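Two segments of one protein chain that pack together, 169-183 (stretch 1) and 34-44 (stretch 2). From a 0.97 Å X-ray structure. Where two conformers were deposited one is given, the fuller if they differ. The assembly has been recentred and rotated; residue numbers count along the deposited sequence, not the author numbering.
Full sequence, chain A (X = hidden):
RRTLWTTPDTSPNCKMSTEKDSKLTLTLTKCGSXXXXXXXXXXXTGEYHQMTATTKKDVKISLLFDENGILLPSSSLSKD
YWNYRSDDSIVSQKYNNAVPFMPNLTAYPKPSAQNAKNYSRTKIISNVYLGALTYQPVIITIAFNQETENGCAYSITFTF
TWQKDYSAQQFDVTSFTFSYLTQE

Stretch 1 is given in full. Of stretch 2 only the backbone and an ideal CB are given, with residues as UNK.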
ATOM      1  N   GLN A 169      -5.308 -15.388 -23.080  1.00 12.52           N
ATOM      2  CA  GLN A 169      -4.294 -14.490 -22.528  1.00 11.40           C
ATOM      3  C   GLN A 169      -3.320 -15.265 -21.674  1.00 11.04           C
ATOM      4  O   GLN A 169      -3.608 -16.347 -21.120  1.00 11.43           O
ATOM      5  CB  GLN A 169      -4.968 -13.358 -21.735  1.00 10.53           C
ATOM      6  CG  GLN A 169      -5.804 -12.451 -22.603  1.00 11.07           C
ATOM      7  CD  GLN A 169      -6.415 -11.336 -21.799  1.00 10.65           C
ATOM      8  OE1 GLN A 169      -7.686 -11.307 -21.624  1.00 12.18           O
ATOM      9  NE2 GLN A 169      -5.633 -10.434 -21.346  1.00  9.96           N
ATOM     10  N   GLN A 170      -2.168 -14.639 -21.466  1.00 10.90           N
ATOM     11  CA  GLN A 170      -1.137 -15.110 -20.569  1.00 10.99           C
ATOM     12  C   GLN A 170      -1.407 -14.555 -19.187  1.00 10.00           C
ATOM     13  O   GLN A 170      -1.621 -13.331 -19.034  1.00 10.47           O
ATOM     14  CB  GLN A 170       0.215 -14.613 -21.076  1.00 12.01           C
ATOM     15  CG  GLN A 170       1.401 -15.015 -20.219  1.00 13.09           C
ATOM     16  CD  GLN A 170       2.702 -14.634 -20.881  1.00 14.92           C
ATOM     17  OE1 GLN A 170       2.736 -13.930 -21.928  1.00 18.30           O
ATOM     18  NE2 GLN A 170       3.816 -15.063 -20.296  1.00 16.03           N
ATOM     19  N   PHE A 171      -1.377 -15.392 -18.154  1.00  9.27           N
ATOM     20  CA  PHE A 171      -1.503 -14.862 -16.799  1.00  8.50           C
ATOM     21  C   PHE A 171      -0.289 -14.018 -16.476  1.00  7.82           C
ATOM     22  O   PHE A 171       0.855 -14.508 -16.480  1.00  8.38           O
ATOM     23  CB  PHE A 171      -1.687 -15.974 -15.785  1.00  8.51           C
ATOM     24  CG  PHE A 171      -1.973 -15.451 -14.408  1.00  8.22           C
ATOM     25  CD1 PHE A 171      -0.943 -14.980 -13.599  1.00  8.02           C
ATOM     26  CD2 PHE A 171      -3.263 -15.418 -13.911  1.00  8.54           C
ATOM     27  CE1 PHE A 171      -1.183 -14.467 -12.369  1.00  7.97           C
ATOM     28  CE2 PHE A 171      -3.515 -14.898 -12.633  1.00  8.78           C
ATOM     29  CZ  PHE A 171      -2.452 -14.421 -11.874  1.00  8.03           C
ATOM     30  N   ASP A 172      -0.523 -12.760 -16.142  1.00  7.21           N
ATOM     31  CA  ASP A 172       0.529 -11.842 -15.714  1.00  7.24           C
ATOM     32  C   ASP A 172      -0.219 -10.715 -15.023  1.00  6.63           C
ATOM     33  O   ASP A 172      -1.286 -10.296 -15.522  1.00  7.41           O
ATOM     34  CB  ASP A 172       1.306 -11.293 -16.900  1.00  8.26           C
ATOM     35  CG  ASP A 172       2.575 -10.541 -16.471  1.00  8.55           C
ATOM     36  OD1 ASP A 172       2.933 -10.599 -15.334  1.00  9.72           O
ATOM     37  OD2 ASP A 172       3.226  -9.938 -17.364  1.00 11.04           O
ATOM     38  N   VAL A 173       0.238 -10.264 -13.877  1.00  6.40           N
ATOM     39  CA  VAL A 173      -0.478  -9.232 -13.120  1.00  6.14           C
ATOM     40  C   VAL A 173       0.413  -8.099 -12.719  1.00  6.06           C
ATOM     41  O   VAL A 173       1.651  -8.239 -12.597  1.00  6.87           O
ATOM     42  CB  VAL A 173      -1.197  -9.826 -11.883  1.00  6.48           C
ATOM     43  CG1 VAL A 173      -2.359 -10.692 -12.278  1.00  6.94           C
ATOM     44  CG2 VAL A 173      -0.219 -10.550 -10.953  1.00  6.58           C
ATOM     45  N   THR A 174      -0.196  -6.943 -12.516  1.00  5.98           N
ATOM     46  CA  THR A 174       0.481  -5.788 -11.958  1.00  5.94           C
ATOM     47  C   THR A 174       1.036  -6.087 -10.573  1.00  6.05           C
ATOM     48  O   THR A 174       0.648  -7.041  -9.898  1.00  6.95           O
ATOM     49  CB  THR A 174      -0.489  -4.590 -11.921  1.00  5.85           C
ATOM     50  OG1 THR A 174      -1.689  -4.957 -11.237  1.00  5.89           O
ATOM     51  CG2 THR A 174      -0.823  -4.129 -13.311  1.00  6.40           C
ATOM     52  N   SER A 175       1.985  -5.234 -10.156  1.00  5.91           N
ATOM     53  CA  SER A 175       2.628  -5.375  -8.855  1.00  6.18           C
ATOM     54  C   SER A 175       1.735  -4.889  -7.734  1.00  5.81           C
ATOM     55  O   SER A 175       0.997  -3.894  -7.895  1.00  6.47           O
ATOM     56  CB  SER A 175       3.935  -4.601  -8.837  1.00  6.85           C
ATOM     57  OG  SER A 175       4.925  -5.188  -9.668  1.00  7.89           O
ATOM     58  N   PHE A 176       1.863  -5.520  -6.574  1.00  5.70           N
ATOM     59  CA  PHE A 176       1.053  -5.179  -5.412  1.00  5.88           C
ATOM     60  C   PHE A 176       1.921  -4.989  -4.183  1.00  5.59           C
ATOM     61  O   PHE A 176       2.736  -5.877  -3.837  1.00  6.19           O
ATOM     62  CB  PHE A 176       0.038  -6.295  -5.153  1.00  6.24           C
ATOM     63  CG  PHE A 176      -0.959  -5.941  -4.069  1.00  6.66           C
ATOM     64  CD1 PHE A 176      -1.920  -4.991  -4.283  1.00  7.46           C
ATOM     65  CD2 PHE A 176      -0.911  -6.570  -2.821  1.00  6.98           C
ATOM     66  CE1 PHE A 176      -2.815  -4.669  -3.320  1.00  8.45           C
ATOM     67  CE2 PHE A 176      -1.804  -6.249  -1.819  1.00  7.78           C
ATOM     68  CZ  PHE A 176      -2.747  -5.275  -2.067  1.00  8.20           C
ATOM     69  N   THR A 177       1.758  -3.853  -3.529  1.00  6.06           N
ATOM     70  CA  THR A 177       2.477  -3.510  -2.314  1.00  6.73           C
ATOM     71  C   THR A 177       1.610  -3.807  -1.109  1.00  6.05           C
ATOM     72  O   THR A 177       0.375  -3.562  -1.123  1.00  6.22           O
ATOM     73  CB  THR A 177       2.889  -2.056  -2.336  1.00  8.15           C
ATOM     74  OG1 THR A 177       3.901  -1.944  -3.374  1.00 11.16           O
ATOM     75  CG2 THR A 177       3.478  -1.530  -1.086  1.00  9.07           C
ATOM     76  N   PHE A 178       2.229  -4.296  -0.042  1.00  6.21           N
ATOM     77  CA  PHE A 178       1.508  -4.642   1.176  1.00  6.46           C
ATOM     78  C   PHE A 178       2.441  -4.579   2.351  1.00  6.41           C
ATOM     79  O   PHE A 178       3.681  -4.400   2.167  1.00  7.05           O
ATOM     80  CB  PHE A 178       0.872  -6.036   1.039  1.00  6.54           C
ATOM     81  CG  PHE A 178       1.850  -7.158   0.855  1.00  6.62           C
ATOM     82  CD1 PHE A 178       2.393  -7.441  -0.384  1.00  6.74           C
ATOM     83  CD2 PHE A 178       2.214  -7.956   1.928  1.00  7.00           C
ATOM     84  CE1 PHE A 178       3.274  -8.497  -0.552  1.00  7.23           C
ATOM     85  CE2 PHE A 178       3.116  -9.004   1.772  1.00  7.54           C
ATOM     86  CZ  PHE A 178       3.636  -9.282   0.504  1.00  7.39           C
ATOM     87  N   SER A 179       1.941  -4.713   3.563  1.00  6.59           N
ATOM     88  CA  SER A 179       2.808  -4.865   4.713  1.00  7.22           C
ATOM     89  C   SER A 179       2.183  -5.821   5.698  1.00  7.09           C
ATOM     90  O   SER A 179       0.974  -6.147   5.593  1.00  7.49           O
ATOM     91  CB  SER A 179       3.107  -3.536   5.406  1.00  8.06           C
ATOM     92  OG  SER A 179       1.990  -3.074   6.153  1.00  8.48           O
ATOM     93  N   TYR A 180       2.979  -6.294   6.650  1.00  7.34           N
ATOM     94  CA  TYR A 180       2.480  -7.109   7.750  1.00  7.82           C
ATOM     95  C   TYR A 180       3.367  -6.994   8.924  1.00  8.29           C
ATOM     96  O   TYR A 180       4.555  -6.664   8.826  1.00  8.48           O
ATOM     97  CB  TYR A 180       2.302  -8.603   7.317  1.00  7.68           C
ATOM     98  CG  TYR A 180       3.601  -9.250   6.836  1.00  7.55           C
ATOM     99  CD1 TYR A 180       4.422  -9.942   7.749  1.00  7.94           C
ATOM    100  CD2 TYR A 180       3.980  -9.223   5.521  1.00  7.19           C
ATOM    101  CE1 TYR A 180       5.568 -10.566   7.322  1.00  7.81           C
ATOM    102  CE2 TYR A 180       5.142  -9.858   5.080  1.00  7.31           C
ATOM    103  CZ  TYR A 180       5.927 -10.535   5.990  1.00  7.37           C
ATOM    104  OH  TYR A 180       7.078 -11.100   5.493  1.00  7.93           O
ATOM    105  N   LEU A 181       2.793  -7.287  10.092  1.00  9.27           N
ATOM    106  CA  LEU A 181       3.516  -7.275  11.349  1.00 10.10           C
ATOM    107  C   LEU A 181       4.405  -8.494  11.453  1.00  9.87           C
ATOM    108  O   LEU A 181       4.007  -9.578  11.107  1.00  9.61           O
ATOM    109  CB  LEU A 181       2.536  -7.270  12.525  1.00 11.16           C
ATOM    110  CG  LEU A 181       1.839  -5.945  12.824  1.00 13.01           C
ATOM    111  CD1 LEU A 181       1.187  -5.197  11.694  1.00 13.49           C
ATOM    112  CD2 LEU A 181       0.853  -6.167  13.980  1.00 14.27           C
ATOM    113  N   THR A 182       5.596  -8.289  11.956  1.00 10.52           N
ATOM    114  CA  THR A 182       6.566  -9.383  12.034  1.00 11.31           C
ATOM    115  C   THR A 182       6.690 -10.007  13.410  1.00 11.99           C
ATOM    116  O   THR A 182       6.429  -9.374  14.470  1.00 12.18           O
ATOM    117  CB  THR A 182       7.938  -8.910  11.595  1.00 12.56           C
ATOM    118  OG1 THR A 182       8.344  -7.857  12.480  1.00 15.93           O
ATOM    119  CG2 THR A 182       7.984  -8.352  10.185  1.00 12.54           C
ATOM    120  N   GLN A 183       7.161 -11.263  13.406  1.00 12.23           N
ATOM    121  CA  GLN A 183       7.659 -11.954  14.570  1.00 14.61           C
ATOM    122  C   GLN A 183       9.095 -11.311  14.936  1.00 16.90           C
ATOM    123  O   GLN A 183       9.738 -10.705  14.045  1.00 19.74           O
ATOM    124  CB  GLN A 183       7.830 -13.459  14.186  1.00 14.62           C
ATOM    125  CG  GLN A 183       7.978 -14.418  15.346  1.00 15.90           C
ATOM    126  CD  GLN A 183       6.683 -14.701  16.103  1.00 16.48           C
ATOM    127  OE1 GLN A 183       5.617 -14.213  15.763  1.00 17.43           O
ATOM    128  NE2 GLN A 183       6.803 -15.478  17.212  1.00 17.95           N
ATOM    129  N   UNK A  34       7.373  -4.051  10.887  1.00 11.69           N
ATOM    130  CA  UNK A  34       6.647  -4.495   9.679  1.00 10.45           C
ATOM    131  C   UNK A  34       7.601  -4.913   8.581  1.00 10.02           C
ATOM    132  O   UNK A  34       8.728  -4.414   8.532  1.00 12.40           O
ATOM    133  CB  UNK A  34       5.729  -3.385   9.163  1.00 10.45           C
ATOM    134  N   UNK A  35       7.157  -5.806   7.734  1.00  8.67           N
ATOM    135  CA  UNK A  35       7.759  -6.024   6.435  1.00  8.35           C
ATOM    136  C   UNK A  35       6.944  -5.245   5.405  1.00  7.75           C
ATOM    137  O   UNK A  35       5.703  -5.276   5.424  1.00  8.23           O
ATOM    138  CB  UNK A  35       7.820  -7.514   6.092  1.00  8.35           C
ATOM    139  N   UNK A  36       7.649  -4.555   4.480  1.00  7.70           N
ATOM    140  CA  UNK A  36       7.090  -3.975   3.300  1.00  7.37           C
ATOM    141  C   UNK A  36       7.264  -4.978   2.173  1.00  7.08           C
ATOM    142  O   UNK A  36       8.417  -5.304   1.806  1.00  7.43           O
ATOM    143  CB  UNK A  36       7.742  -2.630   2.974  1.00  7.37           C
ATOM    144  N   UNK A  37       6.163  -5.490   1.673  1.00  6.83           N
ATOM    145  CA  UNK A  37       6.200  -6.501   0.649  1.00  6.80           C
ATOM    146  C   UNK A  37       5.761  -5.986  -0.717  1.00  6.42           C
ATOM    147  O   UNK A  37       4.955  -5.040  -0.818  1.00  6.48           O
ATOM    148  CB  UNK A  37       5.320  -7.681   1.066  1.00  6.80           C
ATOM    149  N   UNK A  38       6.235  -6.668  -1.763  1.00  6.37           N
ATOM    150  CA  UNK A  38       5.894  -6.291  -3.138  1.00  6.83           C
ATOM    151  C   UNK A  38       5.833  -7.594  -3.923  1.00  6.37           C
ATOM    152  O   UNK A  38       6.832  -8.366  -3.899  1.00  6.93           O
ATOM    153  CB  UNK A  38       6.903  -5.311  -3.739  1.00  6.83           C
ATOM    154  N   UNK A  39       4.748  -7.861  -4.597  1.00  6.31           N
ATOM    155  CA  UNK A  39       4.563  -9.164  -5.259  1.00  6.34           C
ATOM    156  C   UNK A  39       3.939  -8.997  -6.631  1.00  6.09           C
ATOM    157  O   UNK A  39       3.042  -8.136  -6.852  1.00  6.21           O
ATOM    158  CB  UNK A  39       3.691 -10.085  -4.403  1.00  6.34           C
ATOM    159  N   UNK A  40       4.234  -9.962  -7.488  0.50  6.63           N
ATOM    160  CA  UNK A  40       3.557 -10.130  -8.744  0.50  6.96           C
ATOM    161  C   UNK A  40       3.856 -11.538  -9.229  0.50  6.67           C
ATOM    162  O   UNK A  40       4.757 -12.231  -8.688  0.50  6.89           O
ATOM    163  CB  UNK A  40       3.986  -9.072  -9.762  0.50  6.96           C
ATOM    164  N   UNK A  41       3.135 -11.981 -10.253  1.00  6.43           N
ATOM    165  CA  UNK A  41       3.194 -13.364 -10.703  1.00  6.62           C
ATOM    166  C   UNK A  41       2.964 -13.386 -12.220  1.00  6.90           C
ATOM    167  O   UNK A  41       2.045 -12.706 -12.722  1.00  7.11           O
ATOM    168  CB  UNK A  41       2.163 -14.227  -9.972  1.00  6.62           C
ATOM    169  N   UNK A  42       3.775 -14.197 -12.898  1.00  7.59           N
ATOM    170  CA  UNK A  42       3.769 -14.333 -14.368  1.00  8.38           C
ATOM    171  C   UNK A  42       3.800 -15.798 -14.726  1.00  8.57           C
ATOM    172  O   UNK A  42       4.718 -16.522 -14.247  1.00  9.38           O
ATOM    173  CB  UNK A  42       4.954 -13.604 -15.005  1.00  8.38           C
ATOM    174  N   UNK A  43       2.904 -16.274 -15.571  1.00  8.97           N
ATOM    175  CA  UNK A  43       2.960 -17.652 -16.075  1.00  9.68           C
ATOM    176  C   UNK A  43       3.847 -17.691 -17.305  1.00 10.38           C
ATOM    177  O   UNK A  43       3.561 -16.988 -18.305  1.00 10.72           O
ATOM    178  CB  UNK A  43       1.563 -18.183 -16.401  1.00  9.68           C
ATOM    179  N   UNK A  44       4.876 -18.520 -17.305  1.00 11.28           N
ATOM    180  CA  UNK A  44       5.849 -18.605 -18.372  1.00 12.75           C
ATOM    181  C   UNK A  44       5.510 -19.764 -19.309  1.00 13.74           C
ATOM    182  O   UNK A  44       5.720 -19.660 -20.516  1.00 14.86           O
ATOM    183  CB  UNK A  44       7.258 -18.769 -17.798  1.00 12.75           C
TER

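Strand 34-43 runs antiparallel to strand 176-181 (153° between N-to-C directions). In the ladder of 34-39, extended backbones alternate side chains between the face of Thr177, Ser179 and Leu181 and that of Phe176, Phe178 and Tyr180.

Position 34 pairs with Leu181, and its CB lies 4.6 Å from CB of Ser179. The Ser179 hydroxyl on this face favours a polar side chain long enough to reach it, though an aliphatic one could lie by Leu181. It is Gln34: OG of Ser179 donates to OE1 of Gln34 at 2.7 Å.

At position 35 the ideal CB sits 3.6 Å from CZ of Tyr180 and 4.2 Å from CG2 of Thr182, an apolar site suited to valine, isoleucine or threonine. Val35 places CB 3.9 Å from the Tyr180 ring centroid, 24° off the normal, while its CG2 meets CG2 of Thr182 at 3.5 Å.

Position 36 points to the Ser179 face, its CB 5.3 Å from CB of Ser179; many residues would fit. Leu36 extends CD1 to 3.9 Å from CG2 of Thr177.

Position 37 is the most restrictive. An ideal CB would stand 2.4 Å from CZ of Phe178, a clash, although phi/psi of -108/156 is ordinary for a strand. The ring, rather than the backbone, calls for glycine. Gly37 lays its CA over the ring face, 3.9 Å from the Phe178 ring centroid, and its N donates to O of Phe178 at 2.8 Å.

Position 38 has its CB 4.5 Å from OG1 of Thr177, so small or polar residues suit. OD1 of Asn38 accepts from a water at 2.7 Å that also donates to OG of Ser175 at 2.8 Å.

Position 39 returns to the aromatic face, CB 4.2 Å from CE1 of Phe178; a branched aliphatic is a natural choice. CG1 of Val39 lies 3.9 Å from CE1 of Phe178 and 4.1 Å from CB of Phe176.

At position 40, CB points toward stretch 1, 4.0 Å from OG of Ser175, favouring a small residue. Ser40 fits, its CB 3.8 Å from O of Val173, with no hydrogen bond from its hydroxyl to stretch 1.

Position 41 points sideways, CB 4.1 Å from CE1 of Phe171, which suits aliphatics. CD2 of Leu41 packs 3.8 Å from CE1 of Phe171.

Position 42 has its CB 3.6 Å from OD1 of Asp172, so a hydrogen-bond donor is plausible, and an aliphatic could lie along the side chain; Leu42 brings CD1 3.4 Å from CG of Asp172.

Position 43 points toward stretch 1, CB 3.7 Å from O of Phe171, favouring a small residue. In Ala43, CB meets CB of Phe171 at 4.0 Å, and the backbone O accepts from NE2 of Gln170 at 2.8 Å. Position 44 points away, unconstrained: Val44.

Stretch 2, residues 34-44: QVLGNVSLLAV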
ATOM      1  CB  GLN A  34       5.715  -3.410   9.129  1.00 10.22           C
ATOM      2  CG  GLN A  34       4.569  -3.096  10.072  1.00 10.70           C
ATOM      3  CD  GLN A  34       3.694  -1.977   9.475  1.00 11.02           C
ATOM      4  OE1 GLN A  34       3.014  -2.142   8.468  1.00 11.82           O
ATOM      5  NE2 GLN A  34       3.732  -0.830  10.096  1.00 11.77           N
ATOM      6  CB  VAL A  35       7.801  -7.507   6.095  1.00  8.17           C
ATOM      7  CG1 VAL A  35       7.896  -7.745   4.608  1.00  8.07           C
ATOM      8  CG2 VAL A  35       8.964  -8.150   6.795  1.00  9.17           C
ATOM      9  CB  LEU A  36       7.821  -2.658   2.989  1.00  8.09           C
ATOM     10  CG  LEU A  36       7.356  -1.890   1.773  1.00  8.12           C
ATOM     11  CD1 LEU A  36       5.924  -1.426   1.895  1.00  8.04           C
ATOM     12  CD2 LEU A  36       8.289  -0.721   1.501  1.00  9.31           C
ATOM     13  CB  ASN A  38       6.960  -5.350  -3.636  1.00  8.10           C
ATOM     14  CG  ASN A  38       6.742  -4.874  -5.025  1.00  9.34           C
ATOM     15  OD1 ASN A  38       7.067  -5.605  -5.969  1.00 11.98           O
ATOM     16  ND2 ASN A  38       6.369  -3.615  -5.247  1.00 13.20           N
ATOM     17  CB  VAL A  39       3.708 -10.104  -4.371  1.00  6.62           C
ATOM     18  CG1 VAL A  39       2.300  -9.604  -4.153  1.00  6.85           C
ATOM     19  CG2 VAL A  39       3.713 -11.556  -4.888  1.00  7.07           C
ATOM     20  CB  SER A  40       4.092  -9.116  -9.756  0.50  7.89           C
ATOM     21  OG  SER A  40       5.481  -9.316 -10.044  0.50 11.24           O
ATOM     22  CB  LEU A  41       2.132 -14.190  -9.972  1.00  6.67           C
ATOM     23  CG  LEU A  41       1.993 -15.666 -10.343  1.00  7.14           C
ATOM     24  CD1 LEU A  41       3.258 -16.471 -10.059  1.00  7.90           C
ATOM     25  CD2 LEU A  41       0.807 -16.270  -9.636  1.00  7.32           C
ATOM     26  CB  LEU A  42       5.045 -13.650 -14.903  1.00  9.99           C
ATOM     27  CG  LEU A  42       5.428 -13.940 -16.324  1.00 11.95           C
ATOM     28  CD1 LEU A  42       4.480 -13.269 -17.247  1.00 12.47           C
ATOM     29  CD2 LEU A  42       6.863 -13.531 -16.598  1.00 13.25           C
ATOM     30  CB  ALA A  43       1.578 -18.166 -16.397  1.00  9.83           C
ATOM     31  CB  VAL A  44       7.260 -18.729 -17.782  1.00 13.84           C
ATOM     32  CG1 VAL A  44       8.312 -18.918 -18.825  1.00 15.30           C
ATOM     33  CG2 VAL A  44       7.585 -17.516 -16.923  1.00 13.75           C
TER
HETATM   34  O   HOH W   1       7.493  -4.942  -8.573  1.00 10.81           O
HETATM   35  O   HOH W   2       0.370  -9.004  -7.803  1.00  7.64           O
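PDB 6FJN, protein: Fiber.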